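Local atomic coordinates of toll-like receptor 13 (Mus musculus, PDB entry 4Z0C), a protein that recognises and binds bacterial 23S rRNA as an innate immune receptor, signalling through MYD88 and TRAF6 to NF-kappa-B activation and inflammation. Residues Ile30-Leu40 with Ser54-Val62; Ile74-Leu85 with Asn100-Leu108. All coordinates share one frame; numbering follows the deposited sequence.

Contact 1 of 2, residues Ile30-Leu40 with Ser54-Val62. With NAG (2-acetamido-2-deoxy-beta-D-glucopyranose), chain K.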
loop_
_atom_site.group_PDB
_atom_site.type_symbol
_atom_site.label_atom_id
_atom_site.label_comp_id
_atom_site.label_asym_id
_atom_site.label_seq_id
_atom_site.Cartn_x
_atom_site.Cartn_y
_atom_site.Cartn_z
ATOM N N ILE A 30 -3.647 40.591 8.965
ATOM C CA ILE A 30 -3.152 41.093 7.687
ATOM C C ILE A 30 -2.316 42.381 7.763
ATOM O O ILE A 30 -1.892 42.897 6.732
ATOM C CB ILE A 30 -4.301 41.282 6.683
ATOM C CG1 ILE A 30 -5.248 42.391 7.151
ATOM C CG2 ILE A 30 -5.064 39.990 6.529
ATOM C CD1 ILE A 30 -6.570 42.411 6.401
ATOM N N SER A 31 -2.036 42.861 8.973
ATOM C CA SER A 31 -1.355 44.165 9.157
ATOM C C SER A 31 0.082 44.228 8.611
ATOM O O SER A 31 0.587 45.307 8.290
ATOM C CB SER A 31 -1.364 44.591 10.632
ATOM O OG SER A 31 -0.626 43.671 11.427
ATOM N N ASP A 32 0.743 43.079 8.520
ATOM C CA ASP A 32 2.137 43.056 8.086
ATOM C C ASP A 32 2.349 42.604 6.638
ATOM O O ASP A 32 3.479 42.385 6.227
ATOM C CB ASP A 32 2.978 42.209 9.032
ATOM C CG ASP A 32 2.400 40.829 9.241
ATOM O OD1 ASP A 32 1.488 40.452 8.482
ATOM O OD2 ASP A 32 2.849 40.124 10.171
ATOM N N ILE A 33 1.276 42.479 5.863
ATOM C CA ILE A 33 1.413 41.962 4.496
ATOM C C ILE A 33 1.533 43.082 3.458
ATOM O O ILE A 33 1.024 44.186 3.686
ATOM C CB ILE A 33 0.291 40.922 4.144
ATOM C CG1 ILE A 33 -1.024 41.595 3.801
ATOM C CG2 ILE A 33 0.123 39.904 5.284
ATOM C CD1 ILE A 33 -2.088 40.600 3.386
ATOM N N PRO A 34 2.205 42.809 2.317
ATOM C CA PRO A 34 2.557 43.885 1.377
ATOM C C PRO A 34 1.369 44.593 0.729
ATOM O O PRO A 34 0.276 44.037 0.553
ATOM C CB PRO A 34 3.376 43.161 0.295
ATOM C CG PRO A 34 3.832 41.897 0.931
ATOM C CD PRO A 34 2.709 41.508 1.850
ATOM N N ARG A 35 1.605 45.844 0.364
ATOM C CA ARG A 35 0.584 46.655 -0.272
ATOM C C ARG A 35 0.351 46.205 -1.716
ATOM O O ARG A 35 -0.678 46.525 -2.305
ATOM C CB ARG A 35 0.972 48.145 -0.210
ATOM C CG ARG A 35 1.130 48.693 1.207
ATOM C CD ARG A 35 1.619 50.143 1.212
ATOM N NE ARG A 35 0.560 51.067 1.613
ATOM C CZ ARG A 35 -0.378 51.530 0.792
ATOM N NH1 ARG A 35 -1.310 52.355 1.246
ATOM N NH2 ARG A 35 -0.391 51.160 -0.483
ATOM N N TYR A 36 1.305 45.464 -2.287
ATOM C CA TYR A 36 1.168 44.996 -3.675
ATOM C C TYR A 36 0.381 43.673 -3.815
ATOM O O TYR A 36 0.293 43.097 -4.902
ATOM C CB TYR A 36 2.538 44.899 -4.372
ATOM C CG TYR A 36 3.527 43.971 -3.696
ATOM C CD1 TYR A 36 3.302 42.597 -3.650
ATOM C CD2 TYR A 36 4.716 44.456 -3.153
ATOM C CE1 TYR A 36 4.209 41.731 -3.046
ATOM C CE2 TYR A 36 5.630 43.600 -2.549
ATOM C CZ TYR A 36 5.366 42.238 -2.496
ATOM O OH TYR A 36 6.258 41.372 -1.903
ATOM N N THR A 37 -0.177 43.200 -2.705
ATOM C CA THR A 37 -0.920 41.948 -2.666
ATOM C C THR A 37 -2.183 41.994 -3.530
ATOM O O THR A 37 -3.063 42.816 -3.306
ATOM C CB THR A 37 -1.282 41.586 -1.205
ATOM O OG1 THR A 37 -0.074 41.394 -0.455
ATOM C CG2 THR A 37 -2.106 40.310 -1.127
ATOM N N THR A 38 -2.280 41.094 -4.506
ATOM C CA THR A 38 -3.468 41.039 -5.350
ATOM C C THR A 38 -4.430 39.928 -4.970
ATOM O O THR A 38 -5.634 40.099 -5.095
ATOM C CB THR A 38 -3.126 40.975 -6.851
ATOM O OG1 THR A 38 -2.499 39.737 -7.170
ATOM C CG2 THR A 38 -2.178 42.126 -7.220
ATOM N N HIS A 39 -3.909 38.799 -4.498
ATOM C CA HIS A 39 -4.753 37.678 -4.049
ATOM C C HIS A 39 -4.503 37.348 -2.583
ATOM O O HIS A 39 -3.358 37.097 -2.170
ATOM C CB HIS A 39 -4.508 36.411 -4.874
ATOM C CG HIS A 39 -4.835 36.546 -6.328
ATOM N ND1 HIS A 39 -4.160 37.401 -7.169
ATOM C CD2 HIS A 39 -5.766 35.928 -7.091
ATOM C CE1 HIS A 39 -4.655 37.301 -8.390
ATOM N NE2 HIS A 39 -5.646 36.427 -8.365
ATOM N N LEU A 40 -5.568 37.338 -1.797
ATOM C CA LEU A 40 -5.457 37.079 -0.372
ATOM C C LEU A 40 -6.435 35.990 -0.002
ATOM O O LEU A 40 -7.621 36.149 -0.221
ATOM C CB LEU A 40 -5.770 38.341 0.428
ATOM C CG LEU A 40 -5.779 38.215 1.956
ATOM C CD1 LEU A 40 -4.404 37.717 2.498
ATOM C CD2 LEU A 40 -6.163 39.545 2.600
ATOM N N SER A 54 -11.489 47.274 6.930
ATOM C CA SER A 54 -10.726 46.052 7.125
ATOM C C SER A 54 -9.526 45.957 6.204
ATOM O O SER A 54 -8.502 45.413 6.587
ATOM C CB SER A 54 -11.630 44.831 6.960
ATOM O OG SER A 54 -12.596 44.762 8.001
ATOM N N PHE A 55 -9.622 46.547 5.019
ATOM C CA PHE A 55 -8.566 46.387 4.022
ATOM C C PHE A 55 -7.909 47.681 3.537
ATOM O O PHE A 55 -7.531 47.779 2.371
ATOM C CB PHE A 55 -9.099 45.562 2.854
ATOM C CG PHE A 55 -9.630 44.228 3.279
ATOM C CD1 PHE A 55 -8.762 43.160 3.492
ATOM C CD2 PHE A 55 -10.993 44.043 3.515
ATOM C CE1 PHE A 55 -9.245 41.933 3.908
ATOM C CE2 PHE A 55 -11.479 42.805 3.929
ATOM C CZ PHE A 55 -10.602 41.756 4.129
ATOM N N THR A 56 -7.771 48.657 4.437
ATOM C CA THR A 56 -7.242 49.994 4.113
ATOM C C THR A 56 -5.937 49.998 3.313
ATOM O O THR A 56 -5.834 50.663 2.284
ATOM C CB THR A 56 -6.992 50.844 5.382
ATOM O OG1 THR A 56 -8.155 50.842 6.213
ATOM C CG2 THR A 56 -6.654 52.276 5.000
ATOM N N ASN A 57 -4.938 49.262 3.788
ATOM C CA ASN A 57 -3.636 49.265 3.129
ATOM C C ASN A 57 -3.497 48.184 2.048
ATOM O O ASN A 57 -2.400 47.902 1.572
ATOM C CB ASN A 57 -2.496 49.197 4.165
ATOM C CG ASN A 57 -2.358 50.490 4.984
ATOM O OD1 ASN A 57 -2.737 51.559 4.520
ATOM N ND2 ASN A 57 -1.790 50.386 6.198
ATOM N N LEU A 58 -4.622 47.594 1.656
ATOM C CA LEU A 58 -4.639 46.510 0.674
ATOM C C LEU A 58 -5.578 46.770 -0.517
ATOM O O LEU A 58 -6.373 45.905 -0.896
ATOM C CB LEU A 58 -5.007 45.201 1.370
ATOM C CG LEU A 58 -3.915 44.627 2.273
ATOM C CD1 LEU A 58 -4.468 43.663 3.311
ATOM C CD2 LEU A 58 -2.878 43.931 1.418
ATOM N N SER A 59 -5.466 47.950 -1.126
ATOM C CA SER A 59 -6.400 48.359 -2.171
ATOM C C SER A 59 -6.055 47.755 -3.527
ATOM O O SER A 59 -6.783 47.959 -4.508
ATOM C CB SER A 59 -6.471 49.880 -2.296
ATOM O OG SER A 59 -5.276 50.380 -2.870
ATOM N N ALA A 60 -4.966 46.993 -3.585
ATOM C CA ALA A 60 -4.617 46.327 -4.835
ATOM C C ALA A 60 -5.311 44.964 -4.959
ATOM O O ALA A 60 -5.230 44.315 -6.011
ATOM C CB ALA A 60 -3.112 46.182 -4.964
ATOM N N LEU A 61 -6.018 44.543 -3.908
ATOM C CA LEU A 61 -6.626 43.200 -3.898
ATOM C C LEU A 61 -7.559 42.991 -5.084
ATOM O O LEU A 61 -8.370 43.865 -5.430
ATOM C CB LEU A 61 -7.412 42.942 -2.613
ATOM C CG LEU A 61 -6.685 42.840 -1.281
ATOM C CD1 LEU A 61 -7.699 42.591 -0.171
ATOM C CD2 LEU A 61 -5.623 41.761 -1.336
ATOM N N VAL A 62 -7.454 41.819 -5.692
ATOM C CA VAL A 62 -8.309 41.465 -6.808
ATOM C C VAL A 62 -9.199 40.305 -6.399
ATOM O O VAL A 62 -10.357 40.224 -6.799
ATOM C CB VAL A 62 -7.472 41.073 -8.036
ATOM C CG1 VAL A 62 -8.349 40.476 -9.101
ATOM C CG2 VAL A 62 -6.754 42.285 -8.595
HETATM C C1 NAG K . -1.427 51.670 6.771
HETATM C C2 NAG K . -1.501 51.376 8.277
HETATM C C3 NAG K . -0.910 52.509 9.119
HETATM C C4 NAG K . 0.529 52.708 8.673
HETATM C C5 NAG K . 0.543 53.062 7.185
HETATM C C6 NAG K . 1.984 53.266 6.709
HETATM C C7 NAG K . -3.174 49.902 9.243
HETATM C C8 NAG K . -4.423 49.864 10.077
HETATM N N2 NAG K . -2.858 51.074 8.690
HETATM O O3 NAG K . -0.946 52.226 10.505
HETATM O O4 NAG K . 1.167 53.703 9.449
HETATM O O5 NAG K . -0.123 52.084 6.381
HETATM O O6 NAG K . 2.797 52.188 7.130
HETATM O O7 NAG K . -2.502 48.878 9.093
HETATM O O HOH W 1 -0.892 46.207 3.838
#

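Contact 2 of 2, residues Ile74-Leu85 with Asn100-Leu108. With NAG (2-acetamido-2-deoxy-beta-D-glucopyranose), chain L.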
loop_
_atom_site.group_PDB
_atom_site.type_symbol
_atom_site.label_atom_id
_atom_site.label_comp_id
_atom_site.label_asym_id
_atom_site.label_seq_id
_atom_site.Cartn_x
_atom_site.Cartn_y
_atom_site.Cartn_z
ATOM N N ILE A 74 -20.697 42.089 9.147
ATOM C CA ILE A 74 -19.854 42.826 8.220
ATOM C C ILE A 74 -20.294 44.280 8.283
ATOM O O ILE A 74 -21.367 44.631 7.758
ATOM C CB ILE A 74 -20.025 42.315 6.770
ATOM C CG1 ILE A 74 -19.970 40.783 6.730
ATOM C CG2 ILE A 74 -18.979 42.958 5.838
ATOM C CD1 ILE A 74 -19.702 40.197 5.352
ATOM N N ASP A 75 -19.476 45.119 8.921
ATOM C CA ASP A 75 -19.843 46.509 9.120
ATOM C C ASP A 75 -19.889 47.265 7.804
ATOM O O ASP A 75 -19.127 46.972 6.882
ATOM C CB ASP A 75 -18.849 47.218 10.040
ATOM C CG ASP A 75 -18.842 46.658 11.443
ATOM O OD1 ASP A 75 -19.891 46.151 11.896
ATOM O OD2 ASP A 75 -17.779 46.764 12.107
ATOM N N GLU A 76 -20.778 48.248 7.739
ATOM C CA GLU A 76 -20.781 49.236 6.660
ATOM C C GLU A 76 -19.384 49.856 6.546
ATOM O O GLU A 76 -18.773 50.221 7.550
ATOM C CB GLU A 76 -21.818 50.321 6.946
ATOM C CG GLU A 76 -22.763 50.616 5.794
ATOM C CD GLU A 76 -22.387 51.863 4.975
ATOM O OE1 GLU A 76 -21.325 52.484 5.231
ATOM O OE2 GLU A 76 -23.177 52.220 4.065
ATOM N N GLY A 77 -18.860 49.916 5.327
ATOM C CA GLY A 77 -17.509 50.399 5.102
ATOM C C GLY A 77 -16.466 49.286 4.989
ATOM O O GLY A 77 -15.360 49.526 4.495
ATOM N N ALA A 78 -16.821 48.070 5.410
ATOM C CA ALA A 78 -15.870 46.952 5.477
ATOM C C ALA A 78 -14.894 46.856 4.306
ATOM O O ALA A 78 -13.675 46.742 4.504
ATOM C CB ALA A 78 -16.607 45.648 5.637
ATOM N N PHE A 79 -15.438 46.948 3.096
ATOM C CA PHE A 79 -14.661 46.791 1.868
ATOM C C PHE A 79 -14.288 48.104 1.150
ATOM O O PHE A 79 -14.049 48.096 -0.063
ATOM C CB PHE A 79 -15.405 45.864 0.909
ATOM C CG PHE A 79 -15.827 44.574 1.534
ATOM C CD1 PHE A 79 -14.895 43.576 1.804
ATOM C CD2 PHE A 79 -17.161 44.344 1.856
ATOM C CE1 PHE A 79 -15.295 42.369 2.385
ATOM C CE2 PHE A 79 -17.567 43.141 2.444
ATOM C CZ PHE A 79 -16.640 42.158 2.701
ATOM N N ARG A 80 -14.269 49.223 1.874
ATOM C CA ARG A 80 -13.887 50.501 1.250
ATOM C C ARG A 80 -12.450 50.514 0.721
ATOM O O ARG A 80 -11.550 49.927 1.319
ATOM C CB ARG A 80 -14.156 51.700 2.171
ATOM C CG ARG A 80 -15.457 52.425 1.808
ATOM C CD ARG A 80 -15.956 53.425 2.854
ATOM N NE ARG A 80 -17.304 53.901 2.527
ATOM C CZ ARG A 80 -17.603 54.647 1.465
ATOM N NH1 ARG A 80 -16.648 55.014 0.620
ATOM N NH2 ARG A 80 -18.857 55.027 1.243
ATOM N N GLY A 81 -12.246 51.188 -0.408
ATOM C CA GLY A 81 -10.941 51.233 -1.045
ATOM C C GLY A 81 -10.610 50.039 -1.931
ATOM O O GLY A 81 -9.664 50.102 -2.713
ATOM N N LEU A 82 -11.392 48.964 -1.833
ATOM C CA LEU A 82 -11.139 47.748 -2.616
ATOM C C LEU A 82 -11.716 47.828 -4.027
ATOM O O LEU A 82 -12.493 46.967 -4.438
ATOM C CB LEU A 82 -11.694 46.502 -1.903
ATOM C CG LEU A 82 -11.009 46.118 -0.591
ATOM C CD1 LEU A 82 -11.453 44.736 -0.065
ATOM C CD2 LEU A 82 -9.506 46.156 -0.800
ATOM N N GLU A 83 -11.311 48.845 -4.774
ATOM C CA GLU A 83 -11.925 49.130 -6.069
ATOM C C GLU A 83 -11.430 48.273 -7.241
ATOM O O GLU A 83 -11.942 48.379 -8.355
ATOM C CB GLU A 83 -11.825 50.625 -6.392
ATOM C CG GLU A 83 -13.184 51.327 -6.402
ATOM C CD GLU A 83 -13.495 52.059 -5.103
ATOM O OE1 GLU A 83 -14.078 53.162 -5.173
ATOM O OE2 GLU A 83 -13.194 51.517 -4.015
ATOM N N ASN A 84 -10.438 47.427 -7.003
ATOM C CA ASN A 84 -9.999 46.533 -8.067
ATOM C C ASN A 84 -10.465 45.075 -7.854
ATOM O O ASN A 84 -10.131 44.191 -8.654
ATOM C CB ASN A 84 -8.481 46.673 -8.320
ATOM C CG ASN A 84 -8.145 47.924 -9.169
ATOM O OD1 ASN A 84 -9.057 48.642 -9.585
ATOM N ND2 ASN A 84 -6.846 48.208 -9.386
ATOM N N LEU A 85 -11.238 44.845 -6.785
ATOM C CA LEU A 85 -11.664 43.489 -6.398
ATOM C C LEU A 85 -12.655 42.934 -7.381
ATOM O O LEU A 85 -13.681 43.554 -7.627
ATOM C CB LEU A 85 -12.295 43.473 -5.005
ATOM C CG LEU A 85 -12.272 42.115 -4.286
ATOM C CD1 LEU A 85 -10.870 41.803 -3.776
ATOM C CD2 LEU A 85 -13.270 42.068 -3.119
ATOM N N ASN A 100 -26.019 46.729 4.096
ATOM C CA ASN A 100 -25.394 47.585 3.096
ATOM C C ASN A 100 -23.877 47.729 3.288
ATOM O O ASN A 100 -23.359 48.837 3.435
ATOM C CB ASN A 100 -26.081 48.935 3.159
ATOM C CG ASN A 100 -27.580 48.809 2.980
ATOM O OD1 ASN A 100 -28.056 48.427 1.913
ATOM N ND2 ASN A 100 -28.331 49.061 4.049
ATOM N N SER A 101 -23.172 46.597 3.295
ATOM C CA SER A 101 -21.730 46.559 3.551
ATOM C C SER A 101 -20.792 46.634 2.331
ATOM O O SER A 101 -19.578 46.584 2.483
ATOM C CB SER A 101 -21.416 45.286 4.338
ATOM O OG SER A 101 -22.422 45.016 5.303
ATOM N N PHE A 102 -21.345 46.829 1.145
ATOM C CA PHE A 102 -20.592 46.698 -0.109
ATOM C C PHE A 102 -20.068 47.939 -0.836
ATOM O O PHE A 102 -19.701 47.843 -2.009
ATOM C CB PHE A 102 -21.396 45.814 -1.065
ATOM C CG PHE A 102 -21.778 44.504 -0.455
ATOM C CD1 PHE A 102 -20.843 43.478 -0.349
ATOM C CD2 PHE A 102 -23.026 44.335 0.119
ATOM C CE1 PHE A 102 -21.180 42.279 0.240
ATOM C CE2 PHE A 102 -23.361 43.136 0.716
ATOM C CZ PHE A 102 -22.434 42.106 0.777
ATOM N N GLU A 103 -20.044 49.095 -0.178
ATOM C CA GLU A 103 -19.529 50.290 -0.841
ATOM C C GLU A 103 -18.035 50.141 -1.176
ATOM O O GLU A 103 -17.246 49.638 -0.381
ATOM C CB GLU A 103 -19.770 51.541 0.012
ATOM C CG GLU A 103 -19.932 52.832 -0.808
ATOM C CD GLU A 103 -21.323 52.997 -1.452
ATOM O OE1 GLU A 103 -22.340 52.625 -0.823
ATOM O OE2 GLU A 103 -21.394 53.506 -2.594
ATOM N N GLY A 104 -17.674 50.573 -2.378
ATOM C CA GLY A 104 -16.307 50.507 -2.854
ATOM C C GLY A 104 -16.028 49.368 -3.810
ATOM O O GLY A 104 -15.018 49.360 -4.512
ATOM N N LEU A 105 -16.940 48.407 -3.877
ATOM C CA LEU A 105 -16.672 47.205 -4.655
ATOM C C LEU A 105 -17.095 47.406 -6.096
ATOM O O LEU A 105 -17.811 46.577 -6.663
ATOM C CB LEU A 105 -17.361 45.999 -4.027
ATOM C CG LEU A 105 -16.757 45.653 -2.667
ATOM C CD1 LEU A 105 -17.655 44.699 -1.910
ATOM C CD2 LEU A 105 -15.349 45.056 -2.837
ATOM N N SER A 106 -16.618 48.500 -6.688
ATOM C CA SER A 106 -17.145 48.962 -7.974
ATOM C C SER A 106 -16.671 48.131 -9.160
ATOM O O SER A 106 -17.164 48.306 -10.277
ATOM C CB SER A 106 -16.864 50.465 -8.190
ATOM O OG SER A 106 -15.527 50.691 -8.584
ATOM N N SER A 107 -15.732 47.223 -8.914
ATOM C CA SER A 107 -15.291 46.275 -9.939
ATOM C C SER A 107 -15.710 44.817 -9.665
ATOM O O SER A 107 -15.438 43.936 -10.476
ATOM C CB SER A 107 -13.774 46.342 -10.104
ATOM O OG SER A 107 -13.381 47.535 -10.745
ATOM N N LEU A 108 -16.355 44.568 -8.528
ATOM C CA LEU A 108 -16.726 43.204 -8.133
ATOM C C LEU A 108 -17.533 42.502 -9.214
ATOM O O LEU A 108 -18.614 42.967 -9.570
ATOM C CB LEU A 108 -17.535 43.211 -6.840
ATOM C CG LEU A 108 -17.571 41.893 -6.079
ATOM C CD1 LEU A 108 -16.194 41.626 -5.484
ATOM C CD2 LEU A 108 -18.620 41.947 -5.003
HETATM C C1 NAG L . -27.000 43.066 9.498
HETATM C C2 NAG L . -25.931 42.129 10.076
HETATM C C3 NAG L . -26.438 41.279 11.237
HETATM C C4 NAG L . -27.290 42.078 12.220
HETATM C C5 NAG L . -28.287 42.975 11.488
HETATM C C6 NAG L . -29.066 43.877 12.448
HETATM C C7 NAG L . -24.130 41.275 8.680
HETATM C C8 NAG L . -23.595 40.016 8.064
HETATM N N2 NAG L . -25.407 41.258 9.043
HETATM O O3 NAG L . -25.324 40.740 11.915
HETATM O O4 NAG L . -27.995 41.171 13.042
HETATM O O5 NAG L . -27.618 43.784 10.543
HETATM O O6 NAG L . -28.276 44.972 12.863
HETATM O O7 NAG L . -23.394 42.247 8.824
#

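Contact 1 of 2, residues Ile30-Leu40 with Ser54-Val62
Ser54 meets Ile30 through its backbone, the carbonyl O lying 3.6 Å from Ile30 CD1. The same methyl comes obliquely to the ring of Phe55, 3.7 Å from CE1, as does Leu40 CD2. Ile30 reaches this far because CG1 stands between its backbone N and carbonyl carbon (chi1 66°) and the chain then runs out extended. Asn57 ND2 is joined to C1 of an N-acetylglucosamine by a 1.5 Å bond, while its backbone O sits over the centre of one face of the Arg35 guanidinium. The same O accepts a hydrogen bond from a water, which donates as well to Ile33 O at 2.8 Å and so bridges the two backbones. Leu58 has the largest buried area here: CD1 fits against the ends of Ile30 and Ile33, and CD2 comes 3.3 Å from Pro34 O, a carbonyl that already accepts from Thr37 OG1. Ala60 CB rests 3.6 Å from Arg35 O. Leu61 lies alongside Thr37, its CD2 3.8 Å from Thr37 CG2. Val62 N closes the contact with a hydrogen bond to Thr38 O (2.6 Å, 172° at the hydrogen), in the carbonyl plane on a lone pair. This is the packing of successive turns at the N-terminal end of a leucine-rich-repeat solenoid, with strands 15-17, 39-41 and 63-65 side by side and parallel: Leu40 packs on Val16 and Leu64, and Phe55 bridges Leu64 and Leu26 of helix 26-30.

Contact 2 of 2, residues Ile74-Leu85 with Asn100-Leu108
Glu83 OE2 lies 2.9 Å from Gly104 O, a close approach of two acceptors that would probably be unfavourable unless the carboxylate carried a proton. The hydrogen bonds between these loops are both side-chain hydroxyls given to backbone carbonyls. Ser101 OG donates to Ile74 O at 2.7 Å, from 38° out of the carbonyl plane; Ser107 OG donates to Glu83 O at 2.9 Å, tilted only 20°. Between them runs an apolar row, where Leu105 divides its methyls: CD1 packs 3.8 Å from Phe79 CB, and CD2 lies 3.7 Å from Leu85 CD2. Leu85 CD2 also meets Leu108 CD1, its counterpart one turn on, the stacking of equivalent leucines that builds a leucine-rich-repeat core. A carbonyl, Ser101 O, stands at the edge of the Phe79 ring, 3.4 Å from CD2. Nearby, Arg80 and Glu103 run alongside each other, guanidinium and carboxylate planes 16° apart, but NH2 and OE1 remain 4.7 Å apart, too far for a salt bridge. Ile74 N donates to O7 of an N-acetylglucosamine at 2.7 Å, a sugar also hydrogen-bonded to Trp72 O and Ser97 O. Chemically, apolar contacts and two hydroxyls that satisfy carbonyls join the loops; charge probably adds little, since the attraction of Arg80 for Glu103 is likely offset in part by nearby Glu76, and Glu83 faces a carbonyl.

Contact 1 is complete before contact 2 begins along the chain, and their centres are 13 Å apart in the N-terminal part of the leucine-rich-repeat ectodomain. Contact 1 spans repeats LRR 1 and LRR 2, and contact 2 spans LRR 2 to LRR 4. The two touch directly, Leu58 O lying 3.1 Å from Leu82 CD2 and Val62 O 3.4 Å from Leu85 CD1, so leucine methyls of 74-85 rest against backbone carbonyls of 54-62, consistent with consecutive turns packing without a break. Strand 63-65 leads on from contact 1, and strand 87-89 from residues 74-85. Both thus stack turns of the RNA-binding ectodomain, contact 1 nearer the bound RNA (nearest atom about 6 Å) than contact 2 (about 14 Å).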